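PDB 6JIX: taurine:2-oxoglutarate aminotransferase from Bifidobacterium kashiwanohense PV20-2, which probably transfers the amino group of taurine to 2-oxoglutarate, using pyridoxal 5'-phosphate as cofactor. Local coordinates for residues Arg365-Ile375 with Thr414-Ile424. Residues are numbered along the deposited sequence; the frame is centred on the assembly and turned at random.
Sequences RCIGLFSALTI and TNINICPPLII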
loop_
_atom_site.group_PDB
_atom_site.type_symbol
_atom_site.label_atom_id
_atom_site.label_comp_id
_atom_site.label_asym_id
_atom_site.label_seq_id
_atom_site.Cartn_x
_atom_site.Cartn_y
_atom_site.Cartn_z
ATOM N N ARG A 365 -0.648 23.003 21.532
ATOM C CA ARG A 365 0.150 21.837 21.843
ATOM C C ARG A 365 1.302 21.814 20.853
ATOM O O ARG A 365 1.122 22.132 19.676
ATOM C CB ARG A 365 -0.685 20.561 21.767
ATOM C CG ARG A 365 -1.818 20.514 22.794
ATOM C CD ARG A 365 -2.814 19.402 22.515
ATOM N NE ARG A 365 -3.433 19.562 21.205
ATOM C CZ ARG A 365 -4.322 20.504 20.898
ATOM N NH1 ARG A 365 -4.725 21.387 21.814
ATOM N NH2 ARG A 365 -4.820 20.562 19.668
ATOM N N CYS A 366 2.484 21.459 21.334
ATOM C CA CYS A 366 3.662 21.458 20.483
ATOM C C CYS A 366 4.705 20.595 21.157
ATOM O O CYS A 366 5.071 20.876 22.298
ATOM C CB CYS A 366 4.212 22.876 20.263
ATOM S SG CYS A 366 5.880 22.916 19.447
ATOM N N ILE A 367 5.183 19.570 20.455
ATOM C CA ILE A 367 6.381 18.837 20.842
ATOM C C ILE A 367 7.267 18.717 19.609
ATOM O O ILE A 367 6.822 18.219 18.568
ATOM C CB ILE A 367 6.050 17.456 21.425
ATOM C CG1 ILE A 367 7.313 16.808 21.982
ATOM C CG2 ILE A 367 5.366 16.594 20.393
ATOM C CD1 ILE A 367 7.017 15.579 22.774
ATOM N N GLY A 368 8.514 19.178 19.720
ATOM C CA GLY A 368 9.363 19.297 18.542
ATOM C C GLY A 368 8.730 20.234 17.528
ATOM O O GLY A 368 8.340 21.370 17.830
ATOM N N LEU A 369 8.640 19.776 16.293
ATOM C CA LEU A 369 7.918 20.507 15.265
ATOM C C LEU A 369 6.583 19.820 14.963
ATOM O O LEU A 369 6.149 19.741 13.816
ATOM C CB LEU A 369 8.789 20.676 14.022
ATOM C CG LEU A 369 9.975 21.623 14.264
ATOM C CD1 LEU A 369 10.973 21.601 13.122
ATOM C CD2 LEU A 369 9.478 23.034 14.507
ATOM N N PHE A 370 5.938 19.306 16.015
ATOM C CA PHE A 370 4.652 18.602 15.974
ATOM C C PHE A 370 3.680 19.389 16.859
ATOM O O PHE A 370 3.705 19.262 18.091
ATOM C CB PHE A 370 4.830 17.163 16.464
ATOM C CG PHE A 370 3.782 16.202 15.976
ATOM C CD1 PHE A 370 3.229 16.322 14.703
ATOM C CD2 PHE A 370 3.361 15.153 16.786
ATOM C CE1 PHE A 370 2.259 15.411 14.255
ATOM C CE2 PHE A 370 2.395 14.244 16.346
ATOM C CZ PHE A 370 1.842 14.375 15.080
ATOM N N SER A 371 2.794 20.174 16.247
ATOM C CA SER A 371 2.068 21.187 17.004
ATOM C C SER A 371 0.707 21.441 16.379
ATOM O O SER A 371 0.494 21.184 15.190
ATOM C CB SER A 371 2.862 22.500 17.060
ATOM O OG SER A 371 2.598 23.293 15.909
ATOM N N ALA A 372 -0.206 21.972 17.196
ATOM C CA ALA A 372 -1.560 22.282 16.753
ATOM C C ALA A 372 -2.203 23.305 17.684
ATOM O O ALA A 372 -1.879 23.388 18.873
ATOM C CB ALA A 372 -2.431 21.020 16.686
ATOM N N LEU A 373 -3.140 24.065 17.129
ATOM C CA LEU A 373 -3.965 24.995 17.881
ATOM C C LEU A 373 -5.413 24.517 17.879
ATOM O O LEU A 373 -5.947 24.128 16.827
ATOM C CB LEU A 373 -3.880 26.395 17.282
ATOM C CG LEU A 373 -2.485 27.025 17.236
ATOM C CD1 LEU A 373 -2.565 28.428 16.631
ATOM C CD2 LEU A 373 -1.811 27.042 18.610
ATOM N N THR A 374 -6.049 24.538 19.055
ATOM C CA THR A 374 -7.488 24.318 19.141
ATOM C C THR A 374 -8.205 25.652 18.957
ATOM O O THR A 374 -8.041 26.574 19.766
ATOM C CB THR A 374 -7.886 23.667 20.459
ATOM O OG1 THR A 374 -7.217 22.404 20.593
ATOM C CG2 THR A 374 -9.375 23.436 20.452
ATOM N N ILE A 375 -8.989 25.751 17.888
ATOM C CA ILE A 375 -9.729 26.961 17.549
ATOM C C ILE A 375 -11.118 26.876 18.176
ATOM O O ILE A 375 -11.812 25.857 18.055
ATOM C CB ILE A 375 -9.815 27.128 16.023
ATOM C CG1 ILE A 375 -8.418 27.029 15.412
ATOM C CG2 ILE A 375 -10.456 28.444 15.662
ATOM C CD1 ILE A 375 -7.393 27.926 16.074
ATOM N N THR A 414 -11.341 20.658 14.768
ATOM C CA THR A 414 -11.331 22.052 15.187
ATOM C C THR A 414 -9.905 22.582 15.307
ATOM O O THR A 414 -9.669 23.559 16.025
ATOM C CB THR A 414 -12.094 22.218 16.520
ATOM O OG1 THR A 414 -12.611 23.546 16.656
ATOM C CG2 THR A 414 -11.214 21.943 17.736
ATOM N N ASN A 415 -8.949 21.952 14.609
ATOM C CA ASN A 415 -7.531 22.236 14.794
ATOM C C ASN A 415 -6.875 22.773 13.538
ATOM O O ASN A 415 -7.287 22.481 12.413
ATOM C CB ASN A 415 -6.766 21.002 15.241
ATOM C CG ASN A 415 -7.424 20.337 16.403
ATOM O OD1 ASN A 415 -8.162 19.351 16.242
ATOM N ND2 ASN A 415 -7.219 20.899 17.589
ATOM N N ILE A 416 -5.836 23.565 13.773
ATOM C CA ILE A 416 -4.849 23.923 12.771
ATOM C C ILE A 416 -3.552 23.238 13.163
ATOM O O ILE A 416 -3.090 23.371 14.304
ATOM C CB ILE A 416 -4.664 25.445 12.656
ATOM C CG1 ILE A 416 -6.027 26.134 12.533
ATOM C CG2 ILE A 416 -3.842 25.752 11.438
ATOM C CD1 ILE A 416 -5.968 27.629 12.404
ATOM N N ASN A 417 -2.985 22.481 12.235
ATOM C CA ASN A 417 -1.675 21.899 12.464
ATOM C C ASN A 417 -0.592 22.894 12.097
ATOM O O ASN A 417 -0.749 23.705 11.178
ATOM C CB ASN A 417 -1.479 20.627 11.636
ATOM C CG ASN A 417 -2.495 19.558 11.967
ATOM O OD1 ASN A 417 -2.854 19.379 13.132
ATOM N ND2 ASN A 417 -2.962 18.832 10.946
ATOM N N ILE A 418 0.519 22.821 12.820
ATOM C CA ILE A 418 1.749 23.466 12.407
ATOM C C ILE A 418 2.834 22.407 12.556
ATOM O O ILE A 418 3.262 22.091 13.670
ATOM C CB ILE A 418 2.060 24.733 13.203
ATOM C CG1 ILE A 418 0.918 25.741 13.035
ATOM C CG2 ILE A 418 3.351 25.347 12.696
ATOM C CD1 ILE A 418 -0.124 25.721 14.183
ATOM N N CYS A 419 3.244 21.821 11.431
ATOM C CA CYS A 419 4.226 20.740 11.396
ATOM C C CYS A 419 5.177 21.013 10.241
ATOM O O CYS A 419 5.180 20.295 9.231
ATOM C CB CYS A 419 3.536 19.386 11.233
ATOM S SG CYS A 419 2.230 19.057 12.419
ATOM N N PRO A 420 6.013 22.046 10.366
ATOM C CA PRO A 420 6.910 22.427 9.265
ATOM C C PRO A 420 8.041 21.429 9.102
ATOM O O PRO A 420 8.339 20.648 10.016
ATOM C CB PRO A 420 7.443 23.798 9.707
ATOM C CG PRO A 420 7.378 23.741 11.218
ATOM C CD PRO A 420 6.146 22.937 11.535
ATOM N N PRO A 421 8.709 21.429 7.953
ATOM C CA PRO A 421 9.812 20.483 7.752
ATOM C C PRO A 421 10.882 20.635 8.824
ATOM O O PRO A 421 11.181 21.741 9.279
ATOM C CB PRO A 421 10.345 20.846 6.361
ATOM C CG PRO A 421 9.199 21.537 5.697
ATOM C CD PRO A 421 8.487 22.278 6.775
ATOM N N LEU A 422 11.451 19.492 9.224
ATOM C CA LEU A 422 12.452 19.430 10.276
ATOM C C LEU A 422 13.701 20.222 9.938
ATOM O O LEU A 422 14.521 20.449 10.833
ATOM C CB LEU A 422 12.836 17.971 10.548
ATOM C CG LEU A 422 11.668 17.035 10.909
ATOM C CD1 LEU A 422 12.136 15.757 11.588
ATOM C CD2 LEU A 422 10.657 17.765 11.787
ATOM N N ILE A 423 13.873 20.646 8.680
ATOM C CA ILE A 423 15.039 21.438 8.301
ATOM C C ILE A 423 14.765 22.933 8.339
ATOM O O ILE A 423 15.668 23.720 8.025
ATOM C CB ILE A 423 15.568 21.069 6.893
ATOM C CG1 ILE A 423 14.525 21.377 5.818
ATOM C CG2 ILE A 423 16.024 19.616 6.838
ATOM C CD1 ILE A 423 14.992 21.041 4.431
ATOM N N ILE A 424 13.538 23.350 8.666
ATOM C CA ILE A 424 13.245 24.774 8.746
ATOM C C ILE A 424 14.207 25.458 9.728
ATOM O O ILE A 424 14.607 24.888 10.753
ATOM C CB ILE A 424 11.776 25.004 9.139
ATOM C CG1 ILE A 424 11.295 26.359 8.604
ATOM C CG2 ILE A 424 11.603 24.884 10.644
ATOM C CD1 ILE A 424 9.830 26.625 8.852
#
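T414 OG1 has two partners: it donates to I375 O at 2.8 Å and is bonded to A386 N. I375 N binds T414 O. L373 and I416 form the next antiparallel hydrogen-bonded pair, joined in both directions. Further along, S371 OG donates to I418 O at 2.6 Å. It lies in the carbonyl plane, on a lone pair, because chi1 (86°) sets it between the backbone N and the carbonyl carbon. I418 N returns a bond to S371 O (2.9 Å) that is nearly straight at the hydrogen but comes from above the carbonyl plane.

One face carries S371, L373, I416 and I418. Helix 336-357 covers S371, L373 and I418, and helix 395-404 covers I416 and I375. I418 CD1 rests on L373 CG (4.1 Å), and I375 CG1 meets I416 CG1. The other face carries A372, T374, N415 and N417. Here R365 bends at chi3 (-60°) and grips T374 OG1 end-on with NH1 and NH2. NH1 also forms a salt bridge with E363. An alanine in place of R365 would probably leave E363 without its charged mate and T374 OG1 without this double grip.

At the turn, L369 CD1 packs on L422 CD2 (4.1 Å) and I424, which follow strand 415-418, and its CD2 on P420. C419 SG approaches the F370 ring obliquely, 3.7 Å from CD1. The F370 side chain lies about 7 Å from the bound pyridoxal phosphate. The whole is an antiparallel three-stranded sheet: a hairpin with a type II' turn joins strands 361-367 and 370-376, and 415-418 adds an edge strand, as in the C-terminal domain of class-III aminotransferases.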